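Local coordinates for ribulose-1,5-bisphosphate carboxylase/oxygenase large subunit (Rhodopseudomonas palustris, PDB 3QFW), which is a Rubisco-like protein that probably catalyses an enolisation or isomerisation of a sugar phosphate rather than fixing carbon dioxide, at the interface of chains A and B. Residues are numbered along the deposited sequence; one frame, centred on the assembly and turned at random. Chains: chain A/B, Ribulose-1,5-bisphosphate carboxylase/oxygenase large subunit.

The interface of chains A and B. Residues chain A 33, 35, 75, 82, 85-86, 90; chain B 141, 166-168, 170, 172, 206, 233, 256.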
# COMPACT_ATOMS: atom_id res chain seq x y z
N SER A 33 11.72 -9.37 12.14
CA SER A 33 11.69 -9.41 13.59
C SER A 33 12.38 -8.19 14.17
O SER A 33 11.87 -7.07 14.11
CB SER A 33 12.38 -10.68 14.09
OG SER A 33 12.03 -10.90 15.44
N GLU A 35 15.43 -7.05 13.33
CA GLU A 35 16.10 -6.27 12.32
C GLU A 35 17.41 -5.74 12.94
O GLU A 35 17.80 -4.60 12.74
CB GLU A 35 15.18 -5.14 11.86
CG GLU A 35 15.68 -4.33 10.68
CD GLU A 35 14.76 -3.16 10.36
OE1 GLU A 35 13.57 -3.23 10.75
OE2 GLU A 35 15.22 -2.18 9.74
N THR A 75 4.80 -9.00 18.62
CA THR A 75 5.30 -7.96 17.71
C THR A 75 4.22 -7.46 16.77
O THR A 75 4.33 -6.37 16.20
CB THR A 75 6.48 -8.47 16.85
OG1 THR A 75 6.02 -9.46 15.92
CG2 THR A 75 7.55 -9.07 17.73
N GLN A 82 -0.16 -2.84 11.01
CA GLN A 82 0.97 -3.37 11.77
C GLN A 82 1.22 -4.85 11.52
O GLN A 82 2.37 -5.31 11.54
CB GLN A 82 0.78 -3.11 13.27
CG GLN A 82 1.88 -3.69 14.17
CD GLN A 82 3.26 -3.11 13.90
OE1 GLN A 82 3.43 -2.22 13.07
NE2 GLN A 82 4.27 -3.64 14.59
N ASN A 85 2.85 -4.88 8.27
CA ASN A 85 4.20 -4.43 8.62
C ASN A 85 5.11 -5.58 9.06
O ASN A 85 6.16 -5.82 8.46
CB ASN A 85 4.14 -3.35 9.71
CG ASN A 85 5.44 -2.53 9.83
OD1 ASN A 85 6.27 -2.50 8.92
ND2 ASN A 85 5.62 -1.87 10.97
N MET A 86 4.69 -6.32 10.09
CA MET A 86 5.53 -7.39 10.61
C MET A 86 5.64 -8.58 9.65
O MET A 86 6.65 -9.28 9.64
CB MET A 86 5.06 -7.84 12.01
CG MET A 86 5.35 -6.83 13.14
SD MET A 86 6.91 -5.86 13.04
CE MET A 86 6.24 -4.26 12.74
N ASN A 90 9.48 -4.75 5.57
CA ASN A 90 10.83 -4.59 5.03
C ASN A 90 11.10 -5.51 3.86
O ASN A 90 11.71 -5.10 2.87
CB ASN A 90 11.89 -4.90 6.10
CG ASN A 90 12.15 -3.73 7.04
OD1 ASN A 90 12.55 -3.93 8.19
ND2 ASN A 90 11.94 -2.51 6.55
N GLN B 141 12.91 -4.26 19.17
CA GLN B 141 11.55 -3.94 19.61
C GLN B 141 11.00 -4.77 20.80
O GLN B 141 9.89 -4.53 21.26
CB GLN B 141 10.56 -4.00 18.44
CG GLN B 141 10.55 -5.29 17.65
CD GLN B 141 9.28 -5.48 16.82
OE1 GLN B 141 9.34 -5.65 15.60
NE2 GLN B 141 8.13 -5.46 17.48
N ASP B 166 12.62 1.93 15.62
CA ASP B 166 12.51 0.81 14.70
C ASP B 166 11.16 1.01 14.00
O ASP B 166 10.18 1.44 14.62
CB ASP B 166 12.53 -0.50 15.48
CG ASP B 166 12.40 -1.72 14.60
OD1 ASP B 166 11.53 -1.75 13.71
OD2 ASP B 166 13.19 -2.66 14.78
N HIS B 167 11.11 0.76 12.70
CA HIS B 167 9.87 0.95 11.96
C HIS B 167 8.85 -0.10 12.40
O HIS B 167 7.66 0.02 12.14
CB HIS B 167 10.09 0.80 10.46
CG HIS B 167 10.11 -0.61 10.00
ND1 HIS B 167 8.98 -1.25 9.52
CD2 HIS B 167 11.10 -1.53 9.98
CE1 HIS B 167 9.29 -2.50 9.21
NE2 HIS B 167 10.57 -2.69 9.48
N GLY B 168 9.36 -1.15 13.04
CA GLY B 168 8.53 -2.22 13.56
C GLY B 168 7.86 -1.89 14.88
O GLY B 168 6.92 -2.56 15.31
N ALA B 170 5.38 -0.08 17.13
CA ALA B 170 4.10 0.57 16.95
C ALA B 170 3.45 0.80 18.30
O ALA B 170 3.84 1.70 19.02
CB ALA B 170 3.20 -0.25 16.03
N GLN B 172 2.68 -1.97 20.58
CA GLN B 172 2.67 -3.28 21.22
C GLN B 172 2.64 -3.17 22.74
O GLN B 172 3.20 -2.24 23.31
CB GLN B 172 3.88 -4.10 20.77
CG GLN B 172 3.92 -4.37 19.27
CD GLN B 172 4.82 -3.39 18.53
OE1 GLN B 172 4.86 -2.20 18.84
NE2 GLN B 172 5.57 -3.89 17.55
N SER B 206 1.22 4.91 13.86
CA SER B 206 0.70 3.68 13.29
C SER B 206 -0.83 3.59 13.27
O SER B 206 -1.52 4.32 13.98
CB SER B 206 1.20 2.50 14.13
OG SER B 206 1.75 1.49 13.31
N ILE B 233 2.20 1.84 4.32
CA ILE B 233 1.42 1.12 5.31
C ILE B 233 0.11 1.83 5.61
O ILE B 233 -0.96 1.23 5.51
CB ILE B 233 2.18 0.93 6.62
CG1 ILE B 233 3.37 0.01 6.40
CG2 ILE B 233 1.25 0.35 7.70
CD1 ILE B 233 4.23 -0.15 7.61
N ALA B 256 8.57 0.94 4.41
CA ALA B 256 7.87 -0.33 4.63
C ALA B 256 6.72 -0.51 3.63
O ALA B 256 5.90 0.38 3.47
CB ALA B 256 7.35 -0.41 6.06
O HOH W 1 2.36 -0.29 11.34
O HOH W 2 11.06 -4.74 13.02
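An active-site dimer interface of the Rubisco kind is illustrated by the meeting of N-terminal elements of chain A, chiefly helix 80-88, with a catalytic-domain loop of chain B. B:Asp166 and B:His167 probably fall where true Rubisco has its metal-binding aspartate and glutamate; here the second is a histidine, and no metal is among the groups described. The ring of B:His167, its CG in the crowded position between backbone N and carbonyl carbon (chi1 82°), reaches tip to tip toward A:Asn90, and NE2 donates to the amide oxygen OD1 at 2.7 Å, a short but bent bond (129° at H) from well above that carbonyl plane. In the ring plane, A:Glu35 OE1 lies at the edge, in contact with B:His167 CD2 at 3.1 Å, and A:Asn85 OD1 sits 3.0 Å from B:His167 ND1, a likely hydrogen bond. With oxygens at both nitrogens and a carboxylate at the ring edge, a protonated imidazole is plausible. The amide of A:Asn85 crosses the ring obliquely; its ND2 bridges the carbonyl O of B:His167 (3.0 Å) and A:Gln82 OE1, both in the amide plane, which fixes the amide's rotation, while B:Ile233 CD1 packs on its CG.

Further along, A:Gln82 and B:Gln172, both chains bent at chi2, cross almost perpendicularly, their amide planes 76° apart. Both NE2 groups serve the same two carbonyls, A:Thr75 O and B:Gly168 O, closing a four-atom ring of alternating donors and acceptors. The methyl of B:Ala170 rests against the A:Gln82 amide, whose OE1 is linked through water 1 to the hydroxyl of B:Ser206. Water 2 joins B:Gln141 OE1 and B:Asp166 OD1 to the backbone A:Ser33 O, which it meets at 2.7 Å.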